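Local coordinates for protein arabinofuranosidase (Bifidobacterium longum, PDB 2Y2W) that hydrolyses terminal alpha-(1->5)-linked L-arabinofuranosyl bonds in arabinans and is also active on wheat arabinoxylan, contributing to plant cell-wall breakdown, at residues S66-L71 / V108-G113; G72-G77 / R407-N412; G112-S117 / L137-T142; H284-D289 / F338-V343. All coordinates share one frame; numbering follows the deposited sequence.

Contact 1: S66-L71 / V108-G113; sequences SFVEHL and VRYPGG
Arg109 and Phe67 run side by side from neighbouring parallel strands and point the same way, so the arginine lies along the ring. Its CG stands anti to the backbone N (chi1 -172°) and the chain stays extended to NE, which keeps the aliphatic part next to the phenylalanine. Arg109 CB lies 3.4 Å from Phe67 CD1, and CG 3.6 Å from the same atom. Arg109 CD is 4.2 Å from Phe67 CD1, and NE makes a long, weak ion pair with Asp339. At the tip, NH1 sits over one face of the ring, offset toward its rim and 3.5 Å from Phe67 CZ. The guanidinium forms a cation-pi contact with this ring, its plane turned 43° from that of the phenyl group. Its polar ends are taken up by residues of the site: NH1 by a salt bridge to Glu340, NH2 by a hydrogen bond to Asn214. The backbones pair through Arg109 N to Ser66 O and Val68 N to Arg109 O. Past the end of strand 65-67, His70 N reaches Pro111 O in a longer bond of 3.3 Å, and His70 NE2 shares a nearly straight hydrogen bond of 2.9 Å with Tyr110 OH. Glu69 extends past Gly112 to bring its CD 3.5 Å from Gly113 CA, where a side chain on Gly113 would collide with the carboxylate; OE2 has its partners in Phe115 and Trp139. Such polar groups, gathered at the C-terminal ends of adjacent parallel strands, are characteristic of the catalytic (beta/alpha)8 barrel of family 51, where Glu69 probably binds arabinofuranose.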
loop_
_atom_site.group_PDB
_atom_site.type_symbol
_atom_site.label_atom_id
_atom_site.label_comp_id
_atom_site.label_asym_id
_atom_site.label_seq_id
_atom_site.Cartn_x
_atom_site.Cartn_y
_atom_site.Cartn_z
ATOM N N SER D 66 10.718 -29.407 7.586
ATOM C CA SER D 66 10.548 -29.423 6.136
ATOM C C SER D 66 9.596 -28.315 5.690
ATOM O O SER D 66 9.330 -27.377 6.442
ATOM C CB SER D 66 10.069 -30.794 5.647
ATOM O OG SER D 66 10.103 -30.870 4.230
ATOM N N PHE D 67 9.079 -28.439 4.470
ATOM C CA PHE D 67 8.393 -27.351 3.796
ATOM C C PHE D 67 7.435 -27.914 2.749
ATOM O O PHE D 67 7.847 -28.620 1.833
ATOM C CB PHE D 67 9.448 -26.413 3.177
ATOM C CG PHE D 67 8.892 -25.287 2.328
ATOM C CD1 PHE D 67 7.674 -24.683 2.618
ATOM C CD2 PHE D 67 9.635 -24.800 1.257
ATOM C CE1 PHE D 67 7.191 -23.640 1.837
ATOM C CE2 PHE D 67 9.160 -23.756 0.472
ATOM C CZ PHE D 67 7.936 -23.177 0.765
ATOM N N VAL D 68 6.151 -27.613 2.918
ATOM C CA VAL D 68 5.118 -28.000 1.966
ATOM C C VAL D 68 4.532 -26.750 1.307
ATOM O O VAL D 68 3.951 -25.888 1.975
ATOM C CB VAL D 68 4.006 -28.857 2.634
ATOM C CG1 VAL D 68 2.814 -29.022 1.710
ATOM C CG2 VAL D 68 4.544 -30.219 3.021
ATOM N N GLU D 69 4.714 -26.655 -0.007
ATOM C CA GLU D 69 4.183 -25.550 -0.790
ATOM C C GLU D 69 3.127 -26.070 -1.758
ATOM O O GLU D 69 3.213 -27.211 -2.229
ATOM C CB GLU D 69 5.309 -24.846 -1.561
ATOM C CG GLU D 69 4.890 -23.545 -2.262
ATOM C CD GLU D 69 6.027 -22.855 -3.009
ATOM O OE1 GLU D 69 7.203 -23.243 -2.832
ATOM O OE2 GLU D 69 5.741 -21.907 -3.774
ATOM N N HIS D 70 2.129 -25.238 -2.041
ATOM C CA HIS D 70 1.195 -25.512 -3.124
ATOM C C HIS D 70 1.931 -25.340 -4.451
ATOM O O HIS D 70 1.704 -24.386 -5.198
ATOM C CB HIS D 70 -0.017 -24.590 -3.048
ATOM C CG HIS D 70 -0.987 -24.946 -1.965
ATOM N ND1 HIS D 70 -2.306 -25.252 -2.223
ATOM C CD2 HIS D 70 -0.833 -25.039 -0.623
ATOM C CE1 HIS D 70 -2.922 -25.520 -1.085
ATOM N NE2 HIS D 70 -2.052 -25.398 -0.100
ATOM N N LEU D 71 2.833 -26.283 -4.711
ATOM C CA LEU D 71 3.678 -26.300 -5.890
ATOM C C LEU D 71 3.611 -27.703 -6.465
ATOM O O LEU D 71 3.715 -28.686 -5.726
ATOM C CB LEU D 71 5.119 -25.978 -5.492
ATOM C CG LEU D 71 6.224 -25.650 -6.502
ATOM C CD1 LEU D 71 7.488 -25.310 -5.739
ATOM C CD2 LEU D 71 6.507 -26.778 -7.491
ATOM N N VAL D 108 6.853 -28.204 9.791
ATOM C CA VAL D 108 6.651 -28.074 8.350
ATOM C C VAL D 108 6.181 -26.670 7.977
ATOM O O VAL D 108 5.229 -26.145 8.560
ATOM C CB VAL D 108 5.642 -29.124 7.809
ATOM C CG1 VAL D 108 5.578 -29.073 6.288
ATOM C CG2 VAL D 108 6.013 -30.524 8.271
ATOM N N ARG D 109 6.861 -26.076 7.001
ATOM C CA ARG D 109 6.545 -24.735 6.522
ATOM C C ARG D 109 5.433 -24.789 5.474
ATOM O O ARG D 109 5.450 -25.636 4.575
ATOM C CB ARG D 109 7.807 -24.070 5.969
ATOM C CG ARG D 109 7.658 -22.604 5.607
ATOM C CD ARG D 109 9.018 -21.951 5.493
ATOM N NE ARG D 109 8.929 -20.580 5.000
ATOM C CZ ARG D 109 9.270 -20.201 3.773
ATOM N NH1 ARG D 109 9.731 -21.088 2.900
ATOM N NH2 ARG D 109 9.151 -18.927 3.420
ATOM N N TYR D 110 4.469 -23.879 5.605
ATOM C CA TYR D 110 3.238 -23.894 4.815
ATOM C C TYR D 110 2.676 -22.473 4.724
ATOM O O TYR D 110 2.805 -21.707 5.680
ATOM C CB TYR D 110 2.220 -24.824 5.485
ATOM C CG TYR D 110 0.911 -24.997 4.740
ATOM C CD1 TYR D 110 0.806 -25.882 3.666
ATOM C CD2 TYR D 110 -0.222 -24.284 5.117
ATOM C CE1 TYR D 110 -0.390 -26.041 2.982
ATOM C CE2 TYR D 110 -1.424 -24.436 4.440
ATOM C CZ TYR D 110 -1.502 -25.316 3.374
ATOM O OH TYR D 110 -2.693 -25.470 2.701
ATOM N N PRO D 111 2.061 -22.106 3.576
ATOM C CA PRO D 111 1.923 -22.861 2.330
ATOM C C PRO D 111 2.914 -22.443 1.235
ATOM O O PRO D 111 2.754 -22.847 0.083
ATOM C CB PRO D 111 0.497 -22.525 1.895
ATOM C CG PRO D 111 0.279 -21.122 2.393
ATOM C CD PRO D 111 1.260 -20.868 3.528
ATOM N N GLY D 112 3.917 -21.643 1.593
ATOM C CA GLY D 112 4.871 -21.115 0.621
ATOM C C GLY D 112 5.985 -20.288 1.243
ATOM O O GLY D 112 5.944 -19.989 2.431
ATOM N N GLY D 113 6.988 -19.912 0.449
ATOM C CA GLY D 113 7.060 -20.258 -0.971
ATOM C C GLY D 113 6.423 -19.213 -1.860
ATOM O O GLY D 113 5.523 -18.491 -1.430
#

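Contact 2: G72-G77 / R407-N412; sequences GRCVYG and RAQLVN
Gln409 is the first residue of 407-412 to meet segment 72-77. A cis peptide bond precedes it, and its side chain, extended beyond CG, brings OE1 to 3.8 Å from Cys74 CB and close to the sulfur. Its NE2 turns to Glu69 in a weak hydrogen bond. Leu410 adds little across this interface and packs instead on Val100 and Leu103 of helix 94-103. At Val411 the backbone does the work: its carbonyl O receives a CA-H...O contact from Cys74 CA at 3.1 Å, and also lies 3.4 Å from Cys74 CB. Asn412 ends the walk and makes the main polar link. Its ND2 donates to Arg73 O over 3.0 Å, approaching from above the carbonyl plane, and makes a weak hydrogen bond to Gly77 O at 3.1 Å. The same nitrogen rests over one face of the Arg73 guanidinium, 3.4 Å from NH1, with amide and guanidinium planes 23° apart. The two nitrogens, both donors, only touch; the charge of Arg73 is met by a salt bridge from NH1 to Glu377. Asn412 OD1 accepts from Ala419 N, which helps fix the rotation of the amide. A leucine in place of Asn412 would probably leave Arg73 O and Ala419 N without these partners and free segment 72-77 to shift against the loop that follows strand 402-408. The contact belongs to the loops at the C-terminal end of the (beta/alpha)8 barrel, joining the segment after the eighth strand to the one after the first, and it includes Gln409, which by similarity binds arabinofuranose and matters for substrate recognition.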
loop_
_atom_site.group_PDB
_atom_site.type_symbol
_atom_site.label_atom_id
_atom_site.label_comp_id
_atom_site.label_asym_id
_atom_site.label_seq_id
_atom_site.Cartn_x
_atom_site.Cartn_y
_atom_site.Cartn_z
ATOM N N GLY D 72 3.428 -27.788 -7.780
ATOM C CA GLY D 72 3.425 -29.060 -8.487
ATOM C C GLY D 72 2.547 -30.089 -7.813
ATOM O O GLY D 72 1.331 -29.924 -7.751
ATOM N N ARG D 73 3.176 -31.137 -7.283
ATOM C CA ARG D 73 2.453 -32.253 -6.665
ATOM C C ARG D 73 2.861 -32.507 -5.208
ATOM O O ARG D 73 2.720 -33.624 -4.702
ATOM C CB ARG D 73 2.611 -33.530 -7.507
ATOM C CG ARG D 73 1.912 -33.468 -8.860
ATOM C CD ARG D 73 2.164 -34.708 -9.715
ATOM N NE ARG D 73 1.569 -35.917 -9.145
ATOM C CZ ARG D 73 2.254 -36.992 -8.754
ATOM N NH1 ARG D 73 3.578 -37.036 -8.875
ATOM N NH2 ARG D 73 1.610 -38.036 -8.245
ATOM N N CYS D 74 3.359 -31.465 -4.543
ATOM C CA CYS D 74 3.724 -31.554 -3.127
ATOM C C CYS D 74 2.487 -31.717 -2.247
ATOM O O CYS D 74 2.501 -32.485 -1.287
ATOM C CB CYS D 74 4.546 -30.340 -2.685
ATOM S SG CYS D 74 5.145 -30.417 -0.965
ATOM N N VAL D 75 1.421 -30.997 -2.592
ATOM C CA VAL D 75 0.150 -31.094 -1.880
ATOM C C VAL D 75 -0.779 -32.089 -2.578
ATOM O O VAL D 75 -1.165 -33.105 -1.995
ATOM C CB VAL D 75 -0.544 -29.714 -1.745
ATOM C CG1 VAL D 75 -1.942 -29.865 -1.185
ATOM C CG2 VAL D 75 0.273 -28.792 -0.860
ATOM N N TYR D 76 -1.127 -31.790 -3.826
ATOM C CA TYR D 76 -2.053 -32.618 -4.583
ATOM C C TYR D 76 -1.306 -33.739 -5.295
ATOM O O TYR D 76 -0.488 -33.489 -6.176
ATOM C CB TYR D 76 -2.858 -31.758 -5.562
ATOM C CG TYR D 76 -3.572 -30.604 -4.891
ATOM C CD1 TYR D 76 -4.701 -30.822 -4.104
ATOM C CD2 TYR D 76 -3.109 -29.294 -5.030
ATOM C CE1 TYR D 76 -5.356 -29.773 -3.479
ATOM C CE2 TYR D 76 -3.760 -28.230 -4.404
ATOM C CZ TYR D 76 -4.882 -28.481 -3.633
ATOM O OH TYR D 76 -5.538 -27.449 -3.009
ATOM N N GLY D 77 -1.590 -34.974 -4.894
ATOM C CA GLY D 77 -0.862 -36.142 -5.384
ATOM C C GLY D 77 0.353 -36.421 -4.520
ATOM O O GLY D 77 1.142 -37.323 -4.811
ATOM N N ARG D 407 13.958 -28.160 5.063
ATOM C CA ARG D 407 14.378 -28.732 3.791
ATOM C C ARG D 407 13.237 -28.653 2.781
ATOM O O ARG D 407 12.101 -29.027 3.081
ATOM C CB ARG D 407 14.845 -30.177 3.959
ATOM C CG ARG D 407 15.707 -30.661 2.801
ATOM C CD ARG D 407 15.530 -32.144 2.540
ATOM N NE ARG D 407 16.021 -32.514 1.212
ATOM C CZ ARG D 407 15.306 -32.435 0.092
ATOM N NH1 ARG D 407 14.053 -31.994 0.116
ATOM N NH2 ARG D 407 15.848 -32.793 -1.064
ATOM N N ALA D 408 13.552 -28.158 1.589
ATOM C CA ALA D 408 12.566 -27.991 0.528
ATOM C C ALA D 408 12.753 -29.043 -0.566
ATOM O O ALA D 408 13.842 -29.158 -1.125
ATOM C CB ALA D 408 12.663 -26.588 -0.061
ATOM N N GLN D 409 11.717 -29.830 -0.865
ATOM C CA GLN D 409 10.439 -29.827 -0.149
ATOM C C GLN D 409 10.100 -31.242 0.338
ATOM O O GLN D 409 10.911 -32.157 0.191
ATOM C CB GLN D 409 9.322 -29.245 -1.027
ATOM C CG GLN D 409 9.325 -27.716 -1.088
ATOM C CD GLN D 409 8.253 -27.138 -1.990
ATOM O OE1 GLN D 409 7.182 -27.720 -2.161
ATOM N NE2 GLN D 409 8.534 -25.974 -2.562
ATOM N N LEU D 410 8.914 -31.424 0.914
ATOM C CA LEU D 410 8.587 -32.683 1.594
ATOM C C LEU D 410 8.241 -33.855 0.666
ATOM O O LEU D 410 8.756 -34.960 0.848
ATOM C CB LEU D 410 7.480 -32.472 2.635
ATOM C CG LEU D 410 7.213 -33.626 3.609
ATOM C CD1 LEU D 410 8.446 -33.963 4.452
ATOM C CD2 LEU D 410 6.021 -33.313 4.500
ATOM N N VAL D 411 7.363 -33.620 -0.307
ATOM C CA VAL D 411 6.885 -34.693 -1.185
ATOM C C VAL D 411 6.876 -34.278 -2.661
ATOM O O VAL D 411 6.410 -33.193 -3.003
ATOM C CB VAL D 411 5.473 -35.197 -0.766
ATOM C CG1 VAL D 411 5.093 -36.460 -1.533
ATOM C CG2 VAL D 411 5.414 -35.462 0.726
ATOM N N ASN D 412 7.404 -35.160 -3.514
ATOM C CA ASN D 412 7.410 -35.010 -4.983
ATOM C C ASN D 412 8.275 -33.879 -5.540
ATOM O O ASN D 412 9.072 -34.094 -6.455
ATOM C CB ASN D 412 5.984 -34.931 -5.552
ATOM C CG ASN D 412 5.274 -36.273 -5.549
ATOM O OD1 ASN D 412 5.907 -37.330 -5.526
ATOM N ND2 ASN D 412 3.948 -36.234 -5.583
#

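Contact 3: G112-S117 / L137-T142; sequences GGNFVS and LAWHCT
Asn114 and Trp139 meet with their flat groups almost parallel, the amide plane only 9° from that of the indole, although the two side chains run at about a right angle to each other. With CG anti to the carbonyl carbon (chi1 -60°), the amide of Asn114 is carried alongside the indole, ND2 coming 3.8 Å from Trp139 CZ2 and approaching the ring obliquely. Closer to the backbone, Asn114 CB touches Ala138 CB at 3.5 Å. That methyl group also lies 4.0 Å from Phe115 N, while Trp139 NE1 is 4.0 Å from Asn114 CB. No hydrogen bond crosses between the two segments; a third residue ties their polar groups together, since Glu69 OE2 accepts from both Phe115 N and Trp139 NE1. Asn114 OD1 accepts a hydrogen bond from Gln221 NE2. This probably sets the turn of a side chain that, by similarity to relatives, binds arabinofuranose and lies beside Glu215, the likely acid/base. The contact joins the loop after strand 107-110, near the start of a 3-10 turn at 116-117, to the bend between strands 134-136 and 141-143. That small antiparallel hairpin reaches a second subunit, where Leu137 and His140 pack on Ala244 of the neighbouring copy.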
loop_
_atom_site.group_PDB
_atom_site.type_symbol
_atom_site.label_atom_id
_atom_site.label_comp_id
_atom_site.label_asym_id
_atom_site.label_seq_id
_atom_site.Cartn_x
_atom_site.Cartn_y
_atom_site.Cartn_z
ATOM N N GLY D 112 3.917 -21.643 1.593
ATOM C CA GLY D 112 4.871 -21.115 0.621
ATOM C C GLY D 112 5.985 -20.288 1.243
ATOM O O GLY D 112 5.944 -19.989 2.431
ATOM N N GLY D 113 6.988 -19.912 0.449
ATOM C CA GLY D 113 7.060 -20.258 -0.971
ATOM C C GLY D 113 6.423 -19.213 -1.860
ATOM O O GLY D 113 5.523 -18.491 -1.430
ATOM N N ASN D 114 6.890 -19.141 -3.104
ATOM C CA ASN D 114 6.379 -18.189 -4.093
ATOM C C ASN D 114 4.857 -18.160 -4.196
ATOM O O ASN D 114 4.265 -17.111 -4.469
ATOM C CB ASN D 114 6.979 -18.477 -5.469
ATOM C CG ASN D 114 8.486 -18.370 -5.484
ATOM O OD1 ASN D 114 9.100 -17.939 -4.508
ATOM N ND2 ASN D 114 9.095 -18.763 -6.597
ATOM N N PHE D 115 4.241 -19.319 -3.973
ATOM C CA PHE D 115 2.790 -19.484 -4.003
ATOM C C PHE D 115 2.057 -18.460 -3.135
ATOM O O PHE D 115 1.068 -17.879 -3.570
ATOM C CB PHE D 115 2.417 -20.920 -3.583
ATOM C CG PHE D 115 0.945 -21.136 -3.370
ATOM C CD1 PHE D 115 0.088 -21.316 -4.451
ATOM C CD2 PHE D 115 0.412 -21.161 -2.086
ATOM C CE1 PHE D 115 -1.282 -21.519 -4.256
ATOM C CE2 PHE D 115 -0.954 -21.361 -1.880
ATOM C CZ PHE D 115 -1.801 -21.540 -2.968
ATOM N N VAL D 116 2.559 -18.243 -1.920
ATOM C CA VAL D 116 1.875 -17.434 -0.900
ATOM C C VAL D 116 1.744 -15.945 -1.256
ATOM O O VAL D 116 0.827 -15.274 -0.777
ATOM C CB VAL D 116 2.522 -17.620 0.511
ATOM C CG1 VAL D 116 3.823 -16.838 0.639
ATOM C CG2 VAL D 116 1.554 -17.231 1.619
ATOM N N SER D 117 2.642 -15.449 -2.110
ATOM C CA SER D 117 2.669 -14.033 -2.495
ATOM C C SER D 117 1.441 -13.549 -3.283
ATOM O O SER D 117 1.202 -12.345 -3.379
ATOM C CB SER D 117 3.955 -13.711 -3.258
ATOM O OG SER D 117 5.071 -13.757 -2.386
ATOM N N LEU D 137 -0.037 -17.429 -9.834
ATOM C CA LEU D 137 0.883 -16.785 -10.773
ATOM C C LEU D 137 2.288 -17.378 -10.731
ATOM O O LEU D 137 2.934 -17.512 -11.768
ATOM C CB LEU D 137 0.945 -15.278 -10.517
ATOM C CG LEU D 137 0.036 -14.356 -11.333
ATOM C CD1 LEU D 137 -1.450 -14.649 -11.134
ATOM C CD2 LEU D 137 0.346 -12.912 -10.987
ATOM N N ALA D 138 2.745 -17.736 -9.534
ATOM C CA ALA D 138 4.116 -18.212 -9.322
ATOM C C ALA D 138 4.491 -19.442 -10.157
ATOM O O ALA D 138 5.564 -19.482 -10.759
ATOM C CB ALA D 138 4.353 -18.480 -7.849
ATOM N N TRP D 139 3.605 -20.435 -10.193
ATOM C CA TRP D 139 3.883 -21.702 -10.875
ATOM C C TRP D 139 2.958 -21.952 -12.067
ATOM O O TRP D 139 3.008 -23.014 -12.690
ATOM C CB TRP D 139 3.850 -22.861 -9.871
ATOM C CG TRP D 139 4.820 -22.629 -8.763
ATOM C CD1 TRP D 139 4.535 -22.212 -7.496
ATOM C CD2 TRP D 139 6.247 -22.736 -8.840
ATOM N NE1 TRP D 139 5.694 -22.073 -6.771
ATOM C CE2 TRP D 139 6.760 -22.384 -7.574
ATOM C CE3 TRP D 139 7.139 -23.106 -9.853
ATOM C CZ2 TRP D 139 8.129 -22.396 -7.290
ATOM C CZ3 TRP D 139 8.500 -23.115 -9.573
ATOM C CH2 TRP D 139 8.981 -22.764 -8.299
ATOM N N HIS D 140 2.139 -20.949 -12.379
ATOM C CA HIS D 140 1.222 -20.970 -13.520
ATOM C C HIS D 140 0.264 -22.159 -13.458
ATOM O O HIS D 140 0.163 -22.944 -14.397
ATOM C CB HIS D 140 1.997 -20.937 -14.846
ATOM C CG HIS D 140 1.224 -20.347 -15.984
ATOM N ND1 HIS D 140 0.951 -18.999 -16.076
ATOM C CD2 HIS D 140 0.675 -20.917 -17.081
ATOM C CE1 HIS D 140 0.264 -18.766 -17.179
ATOM N NE2 HIS D 140 0.084 -19.913 -17.808
ATOM N N CYS D 141 -0.433 -22.280 -12.334
ATOM C CA CYS D 141 -1.362 -23.380 -12.118
ATOM C C CYS D 141 -2.711 -22.875 -11.641
ATOM O O CYS D 141 -2.803 -21.797 -11.054
ATOM C CB CYS D 141 -0.792 -24.361 -11.088
ATOM S SG CYS D 141 0.730 -25.182 -11.611
ATOM N N THR D 142 -3.757 -23.656 -11.905
ATOM C CA THR D 142 -5.054 -23.423 -11.281
ATOM C C THR D 142 -5.160 -24.230 -9.987
ATOM O O THR D 142 -4.840 -25.424 -9.953
ATOM C CB THR D 142 -6.260 -23.691 -12.230
ATOM O OG1 THR D 142 -7.462 -23.821 -11.459
ATOM C CG2 THR D 142 -6.064 -24.955 -13.029
#

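Contact 4: H284-D289 / F338-V343; sequences HAYYFD and FDEWGV
Glu340 is touched by two side chains of strand 280-287. Tyr286 OH donates to its OE1 over 2.7 Å, meeting the carboxylate from above its plane while OE1 lies at the edge of the tyrosine ring. His284 presents a ring face to the glutamate stem: Glu340 CB forms a CH-pi contact, 3.6 Å from the ring centroid, and CD lies 3.4 Å from His284 CE1. The glutamate chain is extended beyond CG, which carries the carboxylate alongside the imidazole to the tyrosine hydroxyl. The other oxygen, OE2, faces its salt-bridge partner Arg109. His284 ND1 is hydrogen-bonded to Glu215, and its NE2 is 2.8 Å from Asp339 OD1, ring and carboxylate planes being nearly perpendicular at 88°. Behind these groups the parallel strands are paired by Ala285 N to Glu340 O at 2.8 Å, Gly342 N to Ala285 O at 3.2 Å and Tyr287 N to Gly342 O at 3.1 Å. On the opposite face of the sheet from His284 and Tyr286, Ala285 CB packs against the edge of the Phe338 ring at CE2. An alanine in place of Glu340 would probably leave Tyr286 OH and Arg109 NH1 without this acceptor and open a gap over the His284 ring. By similarity Glu340 is the nucleophile and Glu215 the acid/base, as in the retaining double-displacement mechanism of this family. Gripping one carboxylate oxygen by a hydroxyl and the other by a guanidinium is likely to fix the direction in which the carboxylate points, while His284, bonded to Glu215 and packed on the stem of Glu340, lies between the two probable catalytic glutamates.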
loop_
_atom_site.group_PDB
_atom_site.type_symbol
_atom_site.label_atom_id
_atom_site.label_comp_id
_atom_site.label_asym_id
_atom_site.label_seq_id
_atom_site.Cartn_x
_atom_site.Cartn_y
_atom_site.Cartn_z
ATOM N N HIS D 284 18.027 -18.792 2.547
ATOM C CA HIS D 284 17.670 -19.712 1.473
ATOM C C HIS D 284 18.914 -20.139 0.700
ATOM O O HIS D 284 19.680 -19.297 0.231
ATOM C CB HIS D 284 16.637 -19.069 0.542
ATOM C CG HIS D 284 15.302 -18.839 1.184
ATOM N ND1 HIS D 284 14.115 -18.970 0.496
ATOM C CD2 HIS D 284 14.965 -18.500 2.451
ATOM C CE1 HIS D 284 13.107 -18.712 1.310
ATOM N NE2 HIS D 284 13.596 -18.427 2.503
ATOM N N ALA D 285 19.116 -21.450 0.578
ATOM C CA ALA D 285 20.316 -21.983 -0.065
ATOM C C ALA D 285 20.046 -23.249 -0.877
ATOM O O ALA D 285 19.860 -24.331 -0.316
ATOM C CB ALA D 285 21.407 -22.234 0.975
ATOM N N TYR D 286 20.028 -23.097 -2.199
ATOM C CA TYR D 286 19.871 -24.226 -3.116
ATOM C C TYR D 286 21.176 -24.507 -3.861
ATOM O O TYR D 286 21.919 -23.579 -4.198
ATOM C CB TYR D 286 18.750 -23.958 -4.125
ATOM C CG TYR D 286 17.347 -23.957 -3.553
ATOM C CD1 TYR D 286 16.695 -25.153 -3.245
ATOM C CD2 TYR D 286 16.661 -22.761 -3.346
ATOM C CE1 TYR D 286 15.401 -25.154 -2.731
ATOM C CE2 TYR D 286 15.366 -22.751 -2.834
ATOM C CZ TYR D 286 14.744 -23.951 -2.530
ATOM O OH TYR D 286 13.465 -23.946 -2.025
ATOM N N TYR D 287 21.447 -25.787 -4.116
ATOM C CA TYR D 287 22.676 -26.201 -4.798
ATOM C C TYR D 287 22.423 -27.329 -5.794
ATOM O O TYR D 287 21.555 -28.171 -5.572
ATOM C CB TYR D 287 23.732 -26.646 -3.784
ATOM C CG TYR D 287 23.979 -25.656 -2.671
ATOM C CD1 TYR D 287 24.808 -24.552 -2.865
ATOM C CD2 TYR D 287 23.384 -25.824 -1.423
ATOM C CE1 TYR D 287 25.038 -23.641 -1.843
ATOM C CE2 TYR D 287 23.605 -24.918 -0.393
ATOM C CZ TYR D 287 24.435 -23.830 -0.611
ATOM O OH TYR D 287 24.659 -22.933 0.407
ATOM N N PHE D 288 23.185 -27.333 -6.888
ATOM C CA PHE D 288 23.107 -28.394 -7.901
ATOM C C PHE D 288 24.396 -28.522 -8.712
ATOM O O PHE D 288 25.261 -27.648 -8.656
ATOM C CB PHE D 288 21.885 -28.209 -8.818
ATOM C CG PHE D 288 21.984 -27.036 -9.764
ATOM C CD1 PHE D 288 21.798 -25.733 -9.312
ATOM C CD2 PHE D 288 22.233 -27.243 -11.118
ATOM C CE1 PHE D 288 21.878 -24.653 -10.188
ATOM C CE2 PHE D 288 22.312 -26.172 -12.003
ATOM C CZ PHE D 288 22.134 -24.872 -11.536
ATOM N N ASP D 289 24.516 -29.626 -9.447
ATOM C CA ASP D 289 25.654 -29.857 -10.335
ATOM C C ASP D 289 25.424 -29.131 -11.657
ATOM O O ASP D 289 24.588 -29.545 -12.464
ATOM C CB ASP D 289 25.859 -31.360 -10.565
ATOM C CG ASP D 289 27.120 -31.674 -11.363
ATOM O OD1 ASP D 289 28.067 -30.859 -11.356
ATOM O OD2 ASP D 289 27.164 -32.753 -11.991
ATOM N N PHE D 338 17.121 -21.344 8.351
ATOM C CA PHE D 338 17.366 -21.877 7.012
ATOM C C PHE D 338 16.119 -22.567 6.455
ATOM O O PHE D 338 16.120 -23.771 6.199
ATOM C CB PHE D 338 18.559 -22.838 7.029
ATOM C CG PHE D 338 19.815 -22.252 6.456
ATOM C CD1 PHE D 338 20.665 -21.485 7.244
ATOM C CD2 PHE D 338 20.149 -22.467 5.121
ATOM C CE1 PHE D 338 21.829 -20.943 6.710
ATOM C CE2 PHE D 338 21.309 -21.929 4.579
ATOM C CZ PHE D 338 22.152 -21.166 5.374
ATOM N N ASP D 339 15.064 -21.780 6.251
ATOM C CA ASP D 339 13.742 -22.321 5.939
ATOM C C ASP D 339 13.549 -22.788 4.493
ATOM O O ASP D 339 12.497 -23.329 4.149
ATOM C CB ASP D 339 12.623 -21.362 6.386
ATOM C CG ASP D 339 12.790 -19.948 5.849
ATOM O OD1 ASP D 339 13.689 -19.704 5.015
ATOM O OD2 ASP D 339 12.006 -19.072 6.274
ATOM N N GLU D 340 14.561 -22.579 3.657
ATOM C CA GLU D 340 14.607 -23.194 2.331
ATOM C C GLU D 340 16.036 -23.602 1.985
ATOM O O GLU D 340 16.865 -22.762 1.633
ATOM C CB GLU D 340 14.020 -22.264 1.260
ATOM C CG GLU D 340 12.498 -22.307 1.167
ATOM C CD GLU D 340 11.941 -21.563 -0.035
ATOM O OE1 GLU D 340 12.555 -21.621 -1.125
ATOM O OE2 GLU D 340 10.876 -20.927 0.108
ATOM N N TRP D 341 16.323 -24.894 2.112
ATOM C CA TRP D 341 17.633 -25.434 1.754
ATOM C C TRP D 341 17.504 -26.778 1.044
ATOM O O TRP D 341 16.461 -27.425 1.115
ATOM C CB TRP D 341 18.546 -25.543 2.985
ATOM C CG TRP D 341 18.174 -26.636 3.953
ATOM C CD1 TRP D 341 17.313 -26.539 5.008
ATOM C CD2 TRP D 341 18.662 -27.986 3.959
ATOM N NE1 TRP D 341 17.228 -27.741 5.666
ATOM C CE2 TRP D 341 18.046 -28.647 5.043
ATOM C CE3 TRP D 341 19.559 -28.700 3.151
ATOM C CZ2 TRP D 341 18.297 -29.990 5.345
ATOM C CZ3 TRP D 341 19.807 -30.037 3.448
ATOM C CH2 TRP D 341 19.177 -30.666 4.539
ATOM N N GLY D 342 18.567 -27.181 0.351
ATOM C CA GLY D 342 18.612 -28.484 -0.307
ATOM C C GLY D 342 19.156 -28.453 -1.721
ATOM O O GLY D 342 19.574 -27.403 -2.215
ATOM N N VAL D 343 19.145 -29.615 -2.369
ATOM C CA VAL D 343 19.610 -29.749 -3.743
ATOM C C VAL D 343 18.457 -29.527 -4.716
ATOM O O VAL D 343 17.428 -30.197 -4.625
ATOM C CB VAL D 343 20.272 -31.133 -3.989
ATOM C CG1 VAL D 343 20.572 -31.344 -5.468
ATOM C CG2 VAL D 343 21.548 -31.273 -3.170
#

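Contacts 1, 2 and 4 all reach the closed barrel sheet, and contact 3 continues from contact 1 by sharing Gly112 and Gly113. Contact 1 meets contact 4 at the probable nucleophile, Arg109 NH1 lying 3.0 Å from Glu340 OE2, although their centres are about 14 Å apart. The centres of contacts 1 and 2 are about 8 Å apart, and Ser66 OG bonds to Arg407 O at 3.0 Å. Strand 402-408, part of contact 2, lies in the barrel between strand 65-67 of contact 1 and strand 335-341 of contact 4, with Ala408 N 3.0 Å from Trp341 O. Together the four contacts supply Glu69, Asn114, Tyr286, Glu340 and Gln409, which by similarity line the arabinofuranose site.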